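SUMO-1 cysteine protease S273R (African swine fever virus pig/Kenya/KEN-50/1950, PDB 6LJ9) is a cysteine protease that probably cleaves the viral polyproteins pp220 and pp62 into core-shell proteins and dampens host innate immunity. Local coordinates at residues Y104-C110 with R148-G154. Residue numbers count along the deposited sequence, not the author numbering.
Sequences YTKFFNC and RPCNTFG
Leaving helix 90-103, the chain folds through a type I turn from Tyr104 to Phe107, closed by Phe107 N to Tyr104 O at 3.2 Å. Lys106 O then gathers donors from the other segment: Thr152 OG1 at 2.9 Å, Thr152 N at 3.2 Å and, weakly, Asn151 N at 3.1 Å. From here strand 107-109 runs parallel to 152-154, the axes 4.7 Å apart at 24°, pairing Phe107 with Thr152, Phe108 with Phe153 and Asn109 with Gly154. It is an edge strand, within this chain, of the mixed five-stranded sheet in this Ulp1-type catalytic domain. Phe107 (chi1 t) packs on Ile240 and Leu244 of helix 232-244; a CB on Gly154 would lie only 2.6 Å from Phe107 CE1. Phe107 O accepts a hydrogen bond from Arg148 NH2 at 3.0 Å, and NH2 also hydrogen-bonds to Ala101 O. Phe108 hydrogen-bonds through N to Thr152 O (2.8 Å) and through O to Gly154 N (3.1 Å); on the opposite face its ring (chi1 t) meets Phe153 rim to rim, centroids 5.7 Å apart, with Cys150 SG at the edge of the Phe108 ring. Cys110 N hydrogen-bonds to Gly154 O (3.3 Å), and Cys110 is disulfide-bonded to Cys155.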
ATOM      1  N   TYR B 104      -2.522   5.643   3.143  1.00 27.66           N
ATOM      2  CA  TYR B 104      -1.910   4.355   3.466  1.00 18.44           C
ATOM      3  C   TYR B 104      -3.010   3.439   3.989  1.00 25.55           C
ATOM      4  O   TYR B 104      -3.345   3.463   5.175  1.00 19.49           O
ATOM      5  CB  TYR B 104      -0.784   4.537   4.476  1.00 15.69           C
ATOM      6  CG  TYR B 104       0.312   5.464   3.995  1.00 23.00           C
ATOM      7  CD1 TYR B 104       1.328   4.997   3.173  1.00 15.87           C
ATOM      8  CD2 TYR B 104       0.327   6.805   4.360  1.00 23.11           C
ATOM      9  CE1 TYR B 104       2.330   5.838   2.728  1.00 16.48           C
ATOM     10  CE2 TYR B 104       1.328   7.654   3.920  1.00 23.31           C
ATOM     11  CZ  TYR B 104       2.326   7.165   3.104  1.00 28.14           C
ATOM     12  OH  TYR B 104       3.324   8.006   2.664  1.00 31.07           O
ATOM     13  N   THR B 105      -3.574   2.624   3.095  1.00 23.37           N
ATOM     14  CA  THR B 105      -4.759   1.833   3.402  1.00 26.84           C
ATOM     15  C   THR B 105      -4.464   0.588   4.230  1.00 30.24           C
ATOM     16  O   THR B 105      -5.407  -0.101   4.634  1.00 21.97           O
ATOM     17  CB  THR B 105      -5.469   1.428   2.108  1.00 25.68           C
ATOM     18  OG1 THR B 105      -4.587   0.632   1.306  1.00 34.31           O
ATOM     19  CG2 THR B 105      -5.881   2.665   1.321  1.00 30.24           C
ATOM     20  N   LYS B 106      -3.193   0.272   4.483  1.00 28.22           N
ATOM     21  CA  LYS B 106      -2.822  -0.810   5.389  1.00 23.30           C
ATOM     22  C   LYS B 106      -2.216  -0.282   6.684  1.00 26.75           C
ATOM     23  O   LYS B 106      -1.461  -0.996   7.351  1.00 30.41           O
ATOM     24  CB  LYS B 106      -1.857  -1.780   4.704  1.00 24.48           C
ATOM     25  CG  LYS B 106      -2.465  -2.548   3.540  1.00 35.98           C
ATOM     26  CD  LYS B 106      -1.583  -3.718   3.125  1.00 48.31           C
ATOM     27  CE  LYS B 106      -2.192  -4.491   1.964  1.00 47.61           C
ATOM     28  NZ  LYS B 106      -2.240  -3.683   0.714  1.00 48.24           N
ATOM     29  N   PHE B 107      -2.535   0.956   7.049  1.00 20.63           N
ATOM     30  CA  PHE B 107      -1.989   1.610   8.229  1.00 16.67           C
ATOM     31  C   PHE B 107      -3.083   1.771   9.275  1.00 18.18           C
ATOM     32  O   PHE B 107      -4.170   2.276   8.971  1.00 20.90           O
ATOM     33  CB  PHE B 107      -1.393   2.972   7.861  1.00 13.96           C
ATOM     34  CG  PHE B 107      -1.061   3.831   9.045  1.00 12.74           C
ATOM     35  CD1 PHE B 107      -0.046   3.472   9.914  1.00 20.21           C
ATOM     36  CD2 PHE B 107      -1.757   5.007   9.280  1.00 16.77           C
ATOM     37  CE1 PHE B 107       0.266   4.263  11.003  1.00 14.55           C
ATOM     38  CE2 PHE B 107      -1.451   5.802  10.368  1.00 16.73           C
ATOM     39  CZ  PHE B 107      -0.438   5.431  11.230  1.00 17.08           C
ATOM     40  N   PHE B 108      -2.796   1.340  10.501  1.00 21.49           N
ATOM     41  CA  PHE B 108      -3.743   1.424  11.606  1.00 21.79           C
ATOM     42  C   PHE B 108      -3.348   2.604  12.487  1.00 27.23           C
ATOM     43  O   PHE B 108      -2.271   2.604  13.092  1.00 20.36           O
ATOM     44  CB  PHE B 108      -3.765   0.122  12.406  1.00 16.29           C
ATOM     45  CG  PHE B 108      -4.877   0.048  13.416  1.00 16.04           C
ATOM     46  CD1 PHE B 108      -4.738   0.625  14.668  1.00 14.54           C
ATOM     47  CD2 PHE B 108      -6.061  -0.605  13.115  1.00 12.33           C
ATOM     48  CE1 PHE B 108      -5.757   0.559  15.599  1.00 17.11           C
ATOM     49  CE2 PHE B 108      -7.086  -0.677  14.044  1.00 22.85           C
ATOM     50  CZ  PHE B 108      -6.933  -0.093  15.287  1.00 14.58           C
ATOM     51  N   ASN B 109      -4.218   3.607  12.557  1.00 28.25           N
ATOM     52  CA  ASN B 109      -3.988   4.770  13.399  1.00 30.89           C
ATOM     53  C   ASN B 109      -4.679   4.556  14.741  1.00 26.47           C
ATOM     54  O   ASN B 109      -5.867   4.224  14.786  1.00 36.14           O
ATOM     55  CB  ASN B 109      -4.498   6.039  12.717  1.00 21.44           C
ATOM     56  CG  ASN B 109      -5.935   5.915  12.261  1.00 32.88           C
ATOM     57  OD1 ASN B 109      -6.252   5.112  11.383  1.00 34.78           O
ATOM     58  ND2 ASN B 109      -6.817   6.710  12.855  1.00 26.96           N
ATOM     59  N   CYS B 110      -3.932   4.730  15.826  1.00 30.53           N
ATOM     60  CA  CYS B 110      -4.473   4.437  17.144  1.00 43.57           C
ATOM     61  C   CYS B 110      -5.570   5.443  17.492  1.00 50.71           C
ATOM     62  O   CYS B 110      -5.491   6.609  17.088  1.00 49.49           O
ATOM     63  CB  CYS B 110      -3.362   4.478  18.195  1.00 51.37           C
ATOM     64  SG  CYS B 110      -2.545   6.073  18.354  1.00 80.27           S
ATOM     65  N   ARG B 148     -10.208  -3.134   8.593  1.00 27.07           N
ATOM     66  CA  ARG B 148      -9.448  -3.525   7.414  1.00 20.94           C
ATOM     67  C   ARG B 148      -8.129  -4.128   7.866  1.00 33.48           C
ATOM     68  O   ARG B 148      -7.619  -3.760   8.931  1.00 29.96           O
ATOM     69  CB  ARG B 148      -9.200  -2.320   6.495  1.00 17.41           C
ATOM     70  CG  ARG B 148      -8.357  -1.230   7.134  1.00 21.17           C
ATOM     71  CD  ARG B 148      -8.227  -0.018   6.230  1.00 27.07           C
ATOM     72  NE  ARG B 148      -7.250   0.936   6.748  1.00 17.81           N
ATOM     73  CZ  ARG B 148      -6.989   2.116   6.194  1.00 25.96           C
ATOM     74  NH1 ARG B 148      -7.636   2.497   5.101  1.00 24.72           N
ATOM     75  NH2 ARG B 148      -6.081   2.915   6.736  1.00 19.81           N
ATOM     76  N   PRO B 149      -7.560  -5.057   7.097  1.00 28.60           N
ATOM     77  CA  PRO B 149      -6.267  -5.641   7.478  1.00 30.55           C
ATOM     78  C   PRO B 149      -5.149  -4.616   7.356  1.00 26.18           C
ATOM     79  O   PRO B 149      -4.968  -3.993   6.308  1.00 37.25           O
ATOM     80  CB  PRO B 149      -6.091  -6.795   6.485  1.00 33.26           C
ATOM     81  CG  PRO B 149      -6.924  -6.404   5.309  1.00 29.52           C
ATOM     82  CD  PRO B 149      -8.104  -5.666   5.872  1.00 22.17           C
ATOM     83  N   CYS B 150      -4.398  -4.449   8.442  1.00 17.09           N
ATOM     84  CA  CYS B 150      -3.308  -3.486   8.518  1.00 14.81           C
ATOM     85  C   CYS B 150      -2.027  -4.201   8.921  1.00 25.95           C
ATOM     86  O   CYS B 150      -2.025  -4.982   9.879  1.00 33.35           O
ATOM     87  CB  CYS B 150      -3.630  -2.374   9.522  1.00 15.36           C
ATOM     88  SG  CYS B 150      -5.131  -1.438   9.155  1.00 23.98           S
ATOM     89  N   ASN B 151      -0.946  -3.938   8.186  1.00 19.92           N
ATOM     90  CA  ASN B 151       0.376  -4.457   8.517  1.00 27.40           C
ATOM     91  C   ASN B 151       1.302  -3.378   9.066  1.00 25.35           C
ATOM     92  O   ASN B 151       2.508  -3.612   9.196  1.00 25.14           O
ATOM     93  CB  ASN B 151       1.010  -5.137   7.298  1.00 21.61           C
ATOM     94  CG  ASN B 151       1.026  -4.250   6.065  1.00 28.32           C
ATOM     95  OD1 ASN B 151       0.823  -3.039   6.148  1.00 30.20           O
ATOM     96  ND2 ASN B 151       1.277  -4.857   4.910  1.00 31.71           N
ATOM     97  N   THR B 152       0.769  -2.199   9.384  1.00 18.14           N
ATOM     98  CA  THR B 152       1.519  -1.156  10.068  1.00 12.38           C
ATOM     99  C   THR B 152       0.636  -0.526  11.133  1.00 19.52           C
ATOM    100  O   THR B 152      -0.576  -0.381  10.953  1.00 23.63           O
ATOM    101  CB  THR B 152       2.029  -0.066   9.108  1.00 20.60           C
ATOM    102  OG1 THR B 152       0.969   0.353   8.240  1.00 23.71           O
ATOM    103  CG2 THR B 152       3.195  -0.577   8.278  1.00 17.90           C
ATOM    104  N   PHE B 153       1.261  -0.155  12.247  1.00 25.60           N
ATOM    105  CA  PHE B 153       0.577   0.443  13.384  1.00 19.47           C
ATOM    106  C   PHE B 153       1.354   1.669  13.836  1.00 22.11           C
ATOM    107  O   PHE B 153       2.583   1.627  13.946  1.00 24.77           O
ATOM    108  CB  PHE B 153       0.441  -0.566  14.536  1.00 25.69           C
ATOM    109  CG  PHE B 153      -0.225  -0.011  15.763  1.00 19.69           C
ATOM    110  CD1 PHE B 153       0.527   0.558  16.780  1.00 26.00           C
ATOM    111  CD2 PHE B 153      -1.600  -0.073  15.911  1.00 26.20           C
ATOM    112  CE1 PHE B 153      -0.082   1.065  17.912  1.00 24.66           C
ATOM    113  CE2 PHE B 153      -2.214   0.432  17.042  1.00 27.52           C
ATOM    114  CZ  PHE B 153      -1.454   1.001  18.043  1.00 17.49           C
ATOM    115  N   GLY B 154       0.638   2.759  14.096  1.00 22.55           N
ATOM    116  CA  GLY B 154       1.285   3.997  14.481  1.00 14.76           C
ATOM    117  C   GLY B 154       0.572   4.739  15.590  1.00 22.43           C
ATOM    118  O   GLY B 154      -0.660   4.807  15.610  1.00 26.50           O
TER